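Local coordinates for D-lactate dehydrogenase (Fermentative) (Pseudomonas aeruginosa, PDB 5Z20), which probably catalyses the NADH-dependent interconversion of pyruvate and D-lactate, as a fermentative member of the D-isomer specific 2-hydroxyacid dehydrogenase family, at residues 217-222 against 252-257; 243-248 against 269-274; 273-278 against 309-314. All coordinates share one frame; numbering follows the deposited sequence.

Interaction 1 of 3, residues 217-222 against 252-257; sequences VSLHCP and ALVNAA. With NAI (1,4-dihydronicotinamide adenine dinucleotide), chain L.
Leu253 reaches across to Leu219 and Cys221, and its path shows how a single apolar side chain can join a loop to the end of a sheet strand. Leu253 CB lies 4.1 Å from Leu219 CD1. With CG turned beside the backbone N and opposite the carbonyl carbon (chi1 -63°), the fork is carried toward the chain that leaves strand 216-219. There the two methyls part company: Leu253 CD1 comes to 3.9 Å from Leu219 CB and also meets the carbonyl O of Cys221, whereas Leu253 CD2 settles 4.0 Å from Cys221 SG and beside the carbonyl O of Pro222. The two leucine side chains run antiparallel, flank to flank, and Val254 adds its CG1 at 3.7 Å from Leu219 CD1.

Cys221 and Pro222 also meet the cofactor. Cys221 CB approaches adenine atom N3A of the NADH at 3.6 Å, and Pro222 CD lies 3.3 Å from the ribose oxygen O4B. The carbonyl of Pro222 is held by a hydrogen bond with Thr227 OG1. No hydrogen bond joins 217-222 to 252-257, which implies that dispersion and close apolar fit carry this buried contact behind the cofactor-lining residues.

Interaction 2 of 3, residues 243-248 against 269-274; sequences AMLINT and GYLGLD. With NAI (1,4-dihydronicotinamide adenine dinucleotide), chain L.
Met244 and Tyr270 meet across two neighbouring parallel strands, in the segments 243-247 and 269-273, whose axes approach to 4.7 Å and run 8° apart. The backbone bonds come first. At the start of the pair, Ala243 O is shared by two amides, Gly269 N at 2.8 Å and Tyr270 N at 3.2 Å. Further on the bonds straighten: Leu245 gives its N-H to Tyr270 O and receives that of Gly272, Asn247 N binds Gly272 O, and Asp274 N reaches Asn247 O at 2.9 Å with an N-H...O angle of 175°.

Apolar contacts divide between the two faces of the sheet. On one, the Met244 chain bends at chi3 (-71°), bringing CE over a face of the Tyr270 ring, 4.0 Å from its centroid; this is a CH-pi contact, with SD standing obliquely in a Met-aromatic relation. The ring's hydroxyl is bonded to Arg135. On the same face, CD1 of Ile246 curls over the backbone of Gly272. On the other, Leu245 and Leu271 point the same way side by side, CD2 of the former 3.9 Å from CD1 of the latter, and Leu259 of helix 256-265 packs on both.

Polar contacts with the cofactor gather where the strands end. The NADH amide nitrogen N7N donates to Thr248 O at 3.0 Å and to Asp274 OD2 at 3.1 Å, so two bonds fix the rotation of the carboxamide. The parallel strands, joined through helix 256-265, form a beta-alpha-beta crossover, and cofactor-binding residues at the C-terminal ends of such strands are typical of a Rossmann-type NAD-binding domain.

Interaction 3 of 3, residues 273-278 against 309-314; sequences LDVYEE and TAHQAF. With NAI (1,4-dihydronicotinamide adenine dinucleotide), chain L; OXM (oxamic acid), chain M.
Leu273 O accepts the N-H of Thr309 at 2.8 Å, almost in line with the carbonyl, where two loops run off the C-terminal ends of adjacent parallel strands in the Rossmann-type sheet. Beyond this bond the 309-314 loop makes an inverse gamma turn centred on Ala310, closed by a weak bond from His311 N to Thr309 O, and the backbones are closest at Asp274 and His311, whose CA atoms are 4.6 Å apart.

The carboxylate of Asp274 is the polar centre between the loops. Thr309 OG1 donates to Asp274 OD1 from the anti side at 2.6 Å, while Gln312 N takes the syn lone pair of the same oxygen at 2.8 Å. Ala313 N reaches Asp274 OD2 from above the carboxylate plane, 2.9 Å away. Three donors thus hold the group that also binds the cofactor. From a neighbouring subunit, Arg134 NH2 hydrogen-bonds to Ala313 O.

Val275 CG1 sits over one face of the His311 imidazole, toward its rim, 3.9 Å from its centroid in a CH-pi contact. Glu279 OE2 is bonded to ND1 of this ring; at its other nitrogen, His311 NE2 donates in the ring plane to oxamate O1 at 2.8 Å, with an N-H...O angle of 162°.

How the interactions relate
All three contacts touch the cofactor at the C-terminal side of the parallel sheet. Interactions 1 and 2, with centres 9 Å apart, are joined through adjacent strands, where Val217 O and Ile246 N make a probable hydrogen bond of 2.8 Å. Interactions 2 and 3 share Leu273 and Asp274, so one strand end serves both, and Asn247 ND2 packs 3.5 Å from Val275 CG2 between them. Along the cofactor the roles differ: interaction 1 lies against the adenine and both riboses, interaction 2 grips the nicotinamide carboxamide, and interaction 3 adds the site of oxamate, a pyruvate analogue. The loops in 273-278 and 309-314 thereby connect cofactor binding to the substrate pocket.

Interaction 1 of 3, residues 217-222 against 252-257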
# COMPACT_ATOMS: atom_id res chain seq x y z
N VAL B 217 -4.23 -18.22 -20.78
CA VAL B 217 -4.93 -17.76 -21.95
C VAL B 217 -4.80 -16.26 -22.04
O VAL B 217 -5.00 -15.58 -21.03
CB VAL B 217 -6.44 -18.09 -21.85
CG1 VAL B 217 -7.25 -17.49 -22.99
CG2 VAL B 217 -6.64 -19.62 -21.81
N SER B 218 -4.53 -15.76 -23.23
CA SER B 218 -4.38 -14.33 -23.44
C SER B 218 -5.19 -13.90 -24.65
O SER B 218 -5.09 -14.53 -25.70
CB SER B 218 -2.89 -13.95 -23.71
OG SER B 218 -2.76 -12.54 -23.66
N LEU B 219 -5.97 -12.84 -24.49
CA LEU B 219 -6.89 -12.32 -25.49
C LEU B 219 -6.25 -11.19 -26.29
O LEU B 219 -5.82 -10.18 -25.74
CB LEU B 219 -8.16 -11.76 -24.81
CG LEU B 219 -8.87 -12.73 -23.84
CD1 LEU B 219 -10.03 -12.06 -23.15
CD2 LEU B 219 -9.39 -13.90 -24.63
N HIS B 220 -6.24 -11.37 -27.60
CA HIS B 220 -5.68 -10.39 -28.53
C HIS B 220 -6.50 -10.24 -29.81
O HIS B 220 -5.99 -9.83 -30.83
CB HIS B 220 -4.22 -10.76 -28.84
CG HIS B 220 -3.35 -10.81 -27.62
ND1 HIS B 220 -2.95 -9.66 -26.95
CD2 HIS B 220 -2.82 -11.84 -26.94
CE1 HIS B 220 -2.12 -10.01 -25.98
NE2 HIS B 220 -2.04 -11.32 -25.94
N CYS B 221 -7.79 -10.52 -29.72
CA CYS B 221 -8.70 -10.30 -30.79
C CYS B 221 -9.32 -8.95 -30.59
O CYS B 221 -9.44 -8.47 -29.46
CB CYS B 221 -9.78 -11.41 -30.81
SG CYS B 221 -10.68 -11.59 -29.25
N PRO B 222 -9.81 -8.35 -31.66
CA PRO B 222 -10.54 -7.12 -31.49
C PRO B 222 -11.92 -7.34 -30.86
O PRO B 222 -12.42 -8.45 -30.84
CB PRO B 222 -10.72 -6.60 -32.93
CG PRO B 222 -10.41 -7.75 -33.84
CD PRO B 222 -9.74 -8.81 -33.06
N ALA B 252 -14.95 -5.49 -22.93
CA ALA B 252 -16.15 -6.24 -23.26
C ALA B 252 -15.89 -7.61 -23.87
O ALA B 252 -16.86 -8.32 -24.21
CB ALA B 252 -17.10 -5.41 -24.16
N LEU B 253 -14.65 -8.02 -24.01
CA LEU B 253 -14.36 -9.41 -24.40
C LEU B 253 -14.70 -10.42 -23.32
O LEU B 253 -14.77 -11.62 -23.59
CB LEU B 253 -12.89 -9.59 -24.70
CG LEU B 253 -12.29 -8.79 -25.89
CD1 LEU B 253 -10.82 -9.15 -26.07
CD2 LEU B 253 -13.03 -9.09 -27.20
N VAL B 254 -14.86 -9.96 -22.08
CA VAL B 254 -15.13 -10.88 -20.99
C VAL B 254 -16.35 -10.41 -20.19
O VAL B 254 -16.75 -9.21 -20.17
CB VAL B 254 -13.93 -10.97 -19.98
CG1 VAL B 254 -12.66 -11.37 -20.68
CG2 VAL B 254 -13.73 -9.67 -19.25
N ASN B 255 -16.94 -11.35 -19.47
CA ASN B 255 -18.00 -10.99 -18.56
C ASN B 255 -17.41 -10.99 -17.20
O ASN B 255 -17.19 -12.04 -16.58
CB ASN B 255 -19.13 -11.97 -18.69
CG ASN B 255 -20.25 -11.70 -17.68
OD1 ASN B 255 -20.04 -11.22 -16.60
ND2 ASN B 255 -21.41 -12.05 -18.06
N ALA B 256 -17.17 -9.81 -16.69
CA ALA B 256 -16.41 -9.73 -15.44
C ALA B 256 -17.16 -10.26 -14.23
O ALA B 256 -16.53 -10.76 -13.31
CB ALA B 256 -15.99 -8.28 -15.20
N ALA B 257 -18.51 -10.15 -14.18
CA ALA B 257 -19.28 -10.80 -13.08
C ALA B 257 -19.00 -12.29 -13.05
O ALA B 257 -18.88 -12.87 -11.99
CB ALA B 257 -20.82 -10.54 -13.16
PA NAI L . -4.83 -7.33 -35.65
O1A NAI L . -5.94 -6.93 -36.41
O2A NAI L . -3.50 -7.33 -36.19
O5B NAI L . -5.16 -8.74 -35.18
C5B NAI L . -6.36 -9.14 -34.62
C4B NAI L . -6.46 -10.63 -34.75
O4B NAI L . -7.64 -11.08 -34.13
C3B NAI L . -6.45 -11.13 -36.21
O3B NAI L . -5.68 -12.28 -36.45
C2B NAI L . -7.87 -11.51 -36.34
O2B NAI L . -8.17 -12.48 -37.32
C1B NAI L . -8.23 -12.02 -34.96
N9A NAI L . -9.68 -12.14 -34.83
C8A NAI L . -10.58 -11.41 -35.47
N7A NAI L . -11.79 -11.77 -35.19
C5A NAI L . -11.71 -12.75 -34.34
C6A NAI L . -12.69 -13.58 -33.64
N6A NAI L . -13.99 -13.39 -33.82
N1A NAI L . -12.22 -14.50 -32.82
C2A NAI L . -10.93 -14.68 -32.67
N3A NAI L . -10.00 -13.96 -33.27
C4A NAI L . -10.32 -13.01 -34.11
O3 NAI L . -4.97 -6.45 -34.36
PN NAI L . -3.88 -6.17 -33.27
O1N NAI L . -3.05 -5.13 -33.75
O2N NAI L . -3.30 -7.40 -32.89
O5D NAI L . -4.83 -5.65 -32.20
C5D NAI L . -5.51 -6.49 -31.31
C4D NAI L . -6.43 -5.72 -30.37
O4D NAI L . -5.84 -5.38 -29.14
C3D NAI L . -6.99 -4.43 -30.91
O3D NAI L . -8.18 -4.62 -31.63
C2D NAI L . -7.23 -3.62 -29.66
O2D NAI L . -8.56 -3.70 -29.21
C1D NAI L . -6.36 -4.22 -28.60
N1N NAI L . -5.32 -3.29 -28.22
C2N NAI L . -5.16 -3.01 -26.94
C3N NAI L . -4.19 -2.14 -26.50
C7N NAI L . -4.03 -1.85 -25.02
O7N NAI L . -3.54 -0.85 -24.67
N7N NAI L . -4.41 -2.65 -24.10
C4N NAI L . -3.41 -1.52 -27.47
C5N NAI L . -3.60 -1.81 -28.79
C6N NAI L . -4.57 -2.72 -29.14

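Interaction 2 of 3, residues 243-248 against 269-274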
# COMPACT_ATOMS: atom_id res chain seq x y z
N ALA B 243 -6.44 -22.02 -13.93
CA ALA B 243 -5.78 -21.39 -15.04
C ALA B 243 -5.61 -19.86 -14.86
O ALA B 243 -6.32 -19.26 -14.06
CB ALA B 243 -6.54 -21.65 -16.32
N MET B 244 -4.76 -19.27 -15.70
CA MET B 244 -4.55 -17.85 -15.71
C MET B 244 -5.16 -17.29 -16.97
O MET B 244 -4.94 -17.80 -18.06
CB MET B 244 -3.04 -17.56 -15.71
CG MET B 244 -2.65 -16.10 -15.91
SD MET B 244 -0.86 -15.89 -15.82
CE MET B 244 -0.55 -16.15 -14.08
N LEU B 245 -5.92 -16.19 -16.82
CA LEU B 245 -6.47 -15.47 -17.93
C LEU B 245 -5.91 -14.02 -17.95
O LEU B 245 -5.93 -13.35 -16.94
CB LEU B 245 -8.01 -15.39 -17.79
CG LEU B 245 -8.70 -14.59 -18.90
CD1 LEU B 245 -8.53 -15.21 -20.28
CD2 LEU B 245 -10.20 -14.41 -18.60
N ILE B 246 -5.51 -13.57 -19.13
CA ILE B 246 -4.98 -12.25 -19.38
C ILE B 246 -5.79 -11.54 -20.44
O ILE B 246 -6.02 -12.10 -21.54
CB ILE B 246 -3.51 -12.32 -19.89
CG1 ILE B 246 -2.60 -13.06 -18.98
CG2 ILE B 246 -2.94 -10.91 -20.09
CD1 ILE B 246 -2.46 -12.50 -17.55
N ASN B 247 -6.24 -10.32 -20.12
CA ASN B 247 -6.99 -9.51 -21.05
C ASN B 247 -6.41 -8.12 -21.22
O ASN B 247 -6.62 -7.25 -20.42
CB ASN B 247 -8.47 -9.39 -20.67
CG ASN B 247 -9.29 -8.72 -21.75
OD1 ASN B 247 -8.84 -8.52 -22.89
ND2 ASN B 247 -10.50 -8.29 -21.38
N THR B 248 -5.63 -7.98 -22.29
CA THR B 248 -5.09 -6.73 -22.75
C THR B 248 -5.73 -6.32 -24.10
O THR B 248 -5.18 -5.50 -24.85
CB THR B 248 -3.55 -6.79 -22.97
OG1 THR B 248 -3.24 -7.76 -23.95
CG2 THR B 248 -2.82 -7.08 -21.67
N GLY B 269 -7.62 -19.41 -11.56
CA GLY B 269 -6.51 -19.23 -10.62
C GLY B 269 -5.95 -17.83 -10.57
O GLY B 269 -5.44 -17.40 -9.55
N TYR B 270 -5.97 -17.12 -11.70
CA TYR B 270 -5.33 -15.83 -11.80
C TYR B 270 -6.03 -15.00 -12.88
O TYR B 270 -6.47 -15.53 -13.89
CB TYR B 270 -3.90 -15.96 -12.26
CG TYR B 270 -3.02 -16.90 -11.51
CD1 TYR B 270 -3.00 -18.27 -11.82
CD2 TYR B 270 -2.19 -16.44 -10.53
CE1 TYR B 270 -2.17 -19.14 -11.15
CE2 TYR B 270 -1.35 -17.29 -9.83
CZ TYR B 270 -1.32 -18.63 -10.17
OH TYR B 270 -0.44 -19.44 -9.52
N LEU B 271 -6.00 -13.69 -12.70
CA LEU B 271 -6.55 -12.77 -13.72
C LEU B 271 -5.71 -11.51 -13.80
O LEU B 271 -5.50 -10.81 -12.80
CB LEU B 271 -8.02 -12.41 -13.36
CG LEU B 271 -8.71 -11.47 -14.32
CD1 LEU B 271 -9.02 -12.17 -15.65
CD2 LEU B 271 -10.02 -10.91 -13.73
N GLY B 272 -5.28 -11.18 -15.02
CA GLY B 272 -4.62 -9.95 -15.31
C GLY B 272 -5.44 -9.14 -16.29
O GLY B 272 -5.67 -9.60 -17.42
N LEU B 273 -5.79 -7.93 -15.92
CA LEU B 273 -6.54 -7.09 -16.80
C LEU B 273 -5.80 -5.79 -17.06
O LEU B 273 -5.32 -5.18 -16.10
CB LEU B 273 -7.88 -6.67 -16.16
CG LEU B 273 -8.86 -7.78 -15.80
CD1 LEU B 273 -10.15 -7.11 -15.29
CD2 LEU B 273 -9.16 -8.72 -16.97
N ASP B 274 -5.75 -5.37 -18.33
CA ASP B 274 -5.34 -3.98 -18.65
C ASP B 274 -6.56 -3.16 -19.09
O ASP B 274 -6.42 -2.01 -19.42
CB ASP B 274 -4.27 -4.00 -19.73
CG ASP B 274 -3.65 -2.68 -19.96
OD1 ASP B 274 -3.24 -2.04 -18.94
OD2 ASP B 274 -3.63 -2.18 -21.13
PA NAI L . -4.83 -7.33 -35.65
O1A NAI L . -5.94 -6.93 -36.41
O2A NAI L . -3.50 -7.33 -36.19
O5B NAI L . -5.16 -8.74 -35.18
C5B NAI L . -6.36 -9.14 -34.62
C4B NAI L . -6.46 -10.63 -34.75
O4B NAI L . -7.64 -11.08 -34.13
C3B NAI L . -6.45 -11.13 -36.21
O3B NAI L . -5.68 -12.28 -36.45
C2B NAI L . -7.87 -11.51 -36.34
O2B NAI L . -8.17 -12.48 -37.32
C1B NAI L . -8.23 -12.02 -34.96
N9A NAI L . -9.68 -12.14 -34.83
C8A NAI L . -10.58 -11.41 -35.47
N7A NAI L . -11.79 -11.77 -35.19
C5A NAI L . -11.71 -12.75 -34.34
C6A NAI L . -12.69 -13.58 -33.64
N6A NAI L . -13.99 -13.39 -33.82
N1A NAI L . -12.22 -14.50 -32.82
C2A NAI L . -10.93 -14.68 -32.67
N3A NAI L . -10.00 -13.96 -33.27
C4A NAI L . -10.32 -13.01 -34.11
O3 NAI L . -4.97 -6.45 -34.36
PN NAI L . -3.88 -6.17 -33.27
O1N NAI L . -3.05 -5.13 -33.75
O2N NAI L . -3.30 -7.40 -32.89
O5D NAI L . -4.83 -5.65 -32.20
C5D NAI L . -5.51 -6.49 -31.31
C4D NAI L . -6.43 -5.72 -30.37
O4D NAI L . -5.84 -5.38 -29.14
C3D NAI L . -6.99 -4.43 -30.91
O3D NAI L . -8.18 -4.62 -31.63
C2D NAI L . -7.23 -3.62 -29.66
O2D NAI L . -8.56 -3.70 -29.21
C1D NAI L . -6.36 -4.22 -28.60
N1N NAI L . -5.32 -3.29 -28.22
C2N NAI L . -5.16 -3.01 -26.94
C3N NAI L . -4.19 -2.14 -26.50
C7N NAI L . -4.03 -1.85 -25.02
O7N NAI L . -3.54 -0.85 -24.67
N7N NAI L . -4.41 -2.65 -24.10
C4N NAI L . -3.41 -1.52 -27.47
C5N NAI L . -3.60 -1.81 -28.79
C6N NAI L . -4.57 -2.72 -29.14

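Interaction 3 of 3, residues 273-278 against 309-314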
# COMPACT_ATOMS: atom_id res chain seq x y z
N LEU B 273 -5.79 -7.93 -15.92
CA LEU B 273 -6.54 -7.09 -16.80
C LEU B 273 -5.80 -5.79 -17.06
O LEU B 273 -5.32 -5.18 -16.10
CB LEU B 273 -7.88 -6.67 -16.16
CG LEU B 273 -8.86 -7.78 -15.80
CD1 LEU B 273 -10.15 -7.11 -15.29
CD2 LEU B 273 -9.16 -8.72 -16.97
N ASP B 274 -5.75 -5.37 -18.33
CA ASP B 274 -5.34 -3.98 -18.65
C ASP B 274 -6.56 -3.16 -19.09
O ASP B 274 -6.42 -2.01 -19.42
CB ASP B 274 -4.27 -4.00 -19.73
CG ASP B 274 -3.65 -2.68 -19.96
OD1 ASP B 274 -3.24 -2.04 -18.94
OD2 ASP B 274 -3.63 -2.18 -21.13
N VAL B 275 -7.73 -3.81 -19.19
CA VAL B 275 -8.94 -3.24 -19.73
C VAL B 275 -10.13 -3.74 -18.95
O VAL B 275 -10.11 -4.81 -18.33
CB VAL B 275 -9.15 -3.57 -21.22
CG1 VAL B 275 -8.05 -2.92 -22.04
CG2 VAL B 275 -9.19 -5.08 -21.47
N TYR B 276 -11.17 -2.95 -18.98
CA TYR B 276 -12.40 -3.28 -18.24
C TYR B 276 -13.62 -2.73 -19.02
O TYR B 276 -13.59 -1.60 -19.54
CB TYR B 276 -12.33 -2.73 -16.79
CG TYR B 276 -13.58 -2.98 -16.00
CD1 TYR B 276 -14.01 -4.30 -15.69
CD2 TYR B 276 -14.41 -1.94 -15.61
CE1 TYR B 276 -15.21 -4.54 -15.03
CE2 TYR B 276 -15.59 -2.16 -14.93
CZ TYR B 276 -16.00 -3.47 -14.64
OH TYR B 276 -17.17 -3.71 -14.03
N GLU B 277 -14.71 -3.48 -19.00
CA GLU B 277 -15.87 -3.14 -19.81
C GLU B 277 -16.44 -1.77 -19.54
O GLU B 277 -16.74 -1.05 -20.49
CB GLU B 277 -16.93 -4.21 -19.67
CG GLU B 277 -18.19 -3.96 -20.48
CD GLU B 277 -19.01 -5.24 -20.72
OE1 GLU B 277 -18.70 -6.34 -20.22
OE2 GLU B 277 -20.00 -5.14 -21.43
N GLU B 278 -16.56 -1.37 -18.28
CA GLU B 278 -17.08 -0.05 -17.97
C GLU B 278 -15.95 0.90 -17.68
O GLU B 278 -16.06 1.75 -16.84
CB GLU B 278 -18.03 -0.06 -16.77
CG GLU B 278 -19.13 -1.12 -16.83
CD GLU B 278 -19.97 -1.04 -18.10
OE1 GLU B 278 -20.14 0.09 -18.64
OE2 GLU B 278 -20.38 -2.10 -18.59
N THR B 309 -4.21 -3.16 -14.44
CA THR B 309 -3.55 -1.97 -14.83
C THR B 309 -4.52 -1.20 -15.67
O THR B 309 -5.38 -1.77 -16.36
CB THR B 309 -2.25 -2.26 -15.60
OG1 THR B 309 -2.50 -3.12 -16.71
CG2 THR B 309 -1.25 -2.89 -14.74
N ALA B 310 -4.41 0.13 -15.60
CA ALA B 310 -5.44 1.01 -16.16
C ALA B 310 -5.20 1.36 -17.62
O ALA B 310 -4.97 2.54 -18.00
CB ALA B 310 -5.58 2.26 -15.29
N HIS B 311 -5.23 0.31 -18.44
CA HIS B 311 -5.11 0.46 -19.89
C HIS B 311 -3.83 1.15 -20.31
O HIS B 311 -3.85 2.16 -21.04
CB HIS B 311 -6.34 1.20 -20.47
CG HIS B 311 -6.62 0.88 -21.88
ND1 HIS B 311 -7.90 0.83 -22.40
CD2 HIS B 311 -5.78 0.62 -22.92
CE1 HIS B 311 -7.85 0.52 -23.69
NE2 HIS B 311 -6.57 0.40 -24.03
N GLN B 312 -2.73 0.61 -19.82
CA GLN B 312 -1.41 1.16 -20.07
C GLN B 312 -0.56 0.21 -20.88
O GLN B 312 0.65 0.45 -20.99
CB GLN B 312 -0.69 1.51 -18.73
CG GLN B 312 -0.45 0.28 -17.84
CD GLN B 312 0.45 0.56 -16.63
OE1 GLN B 312 -0.05 0.79 -15.54
NE2 GLN B 312 1.74 0.58 -16.84
N ALA B 313 -1.13 -0.84 -21.48
CA ALA B 313 -0.29 -1.72 -22.28
C ALA B 313 0.40 -1.02 -23.46
O ALA B 313 1.48 -1.41 -23.88
CB ALA B 313 -1.11 -2.88 -22.81
N PHE B 314 -0.25 0.02 -24.01
CA PHE B 314 0.33 0.84 -25.09
C PHE B 314 1.36 1.79 -24.61
O PHE B 314 2.03 2.44 -25.43
CB PHE B 314 -0.78 1.68 -25.78
CG PHE B 314 -1.21 2.85 -25.02
CD1 PHE B 314 -2.15 2.74 -23.98
CD2 PHE B 314 -0.78 4.07 -25.33
CE1 PHE B 314 -2.58 3.86 -23.25
CE2 PHE B 314 -1.23 5.19 -24.64
CZ PHE B 314 -2.08 5.07 -23.56
PA NAI L . -4.83 -7.33 -35.65
O1A NAI L . -5.94 -6.93 -36.41
O2A NAI L . -3.50 -7.33 -36.19
O5B NAI L . -5.16 -8.74 -35.18
C5B NAI L . -6.36 -9.14 -34.62
C4B NAI L . -6.46 -10.63 -34.75
O4B NAI L . -7.64 -11.08 -34.13
C3B NAI L . -6.45 -11.13 -36.21
O3B NAI L . -5.68 -12.28 -36.45
C2B NAI L . -7.87 -11.51 -36.34
O2B NAI L . -8.17 -12.48 -37.32
C1B NAI L . -8.23 -12.02 -34.96
N9A NAI L . -9.68 -12.14 -34.83
C8A NAI L . -10.58 -11.41 -35.47
N7A NAI L . -11.79 -11.77 -35.19
C5A NAI L . -11.71 -12.75 -34.34
C6A NAI L . -12.69 -13.58 -33.64
N6A NAI L . -13.99 -13.39 -33.82
N1A NAI L . -12.22 -14.50 -32.82
C2A NAI L . -10.93 -14.68 -32.67
N3A NAI L . -10.00 -13.96 -33.27
C4A NAI L . -10.32 -13.01 -34.11
O3 NAI L . -4.97 -6.45 -34.36
PN NAI L . -3.88 -6.17 -33.27
O1N NAI L . -3.05 -5.13 -33.75
O2N NAI L . -3.30 -7.40 -32.89
O5D NAI L . -4.83 -5.65 -32.20
C5D NAI L . -5.51 -6.49 -31.31
C4D NAI L . -6.43 -5.72 -30.37
O4D NAI L . -5.84 -5.38 -29.14
C3D NAI L . -6.99 -4.43 -30.91
O3D NAI L . -8.18 -4.62 -31.63
C2D NAI L . -7.23 -3.62 -29.66
O2D NAI L . -8.56 -3.70 -29.21
C1D NAI L . -6.36 -4.22 -28.60
N1N NAI L . -5.32 -3.29 -28.22
C2N NAI L . -5.16 -3.01 -26.94
C3N NAI L . -4.19 -2.14 -26.50
C7N NAI L . -4.03 -1.85 -25.02
O7N NAI L . -3.54 -0.85 -24.67
N7N NAI L . -4.41 -2.65 -24.10
C4N NAI L . -3.41 -1.52 -27.47
C5N NAI L . -3.60 -1.81 -28.79
C6N NAI L . -4.57 -2.72 -29.14
C1 OXM M . -5.16 1.00 -27.33
N1 OXM M . -4.27 1.78 -26.71
O1 OXM M . -5.92 0.28 -26.71
C2 OXM M . -5.21 1.01 -28.79
O2 OXM M . -6.25 0.61 -29.36
O3 OXM M . -4.21 1.41 -29.43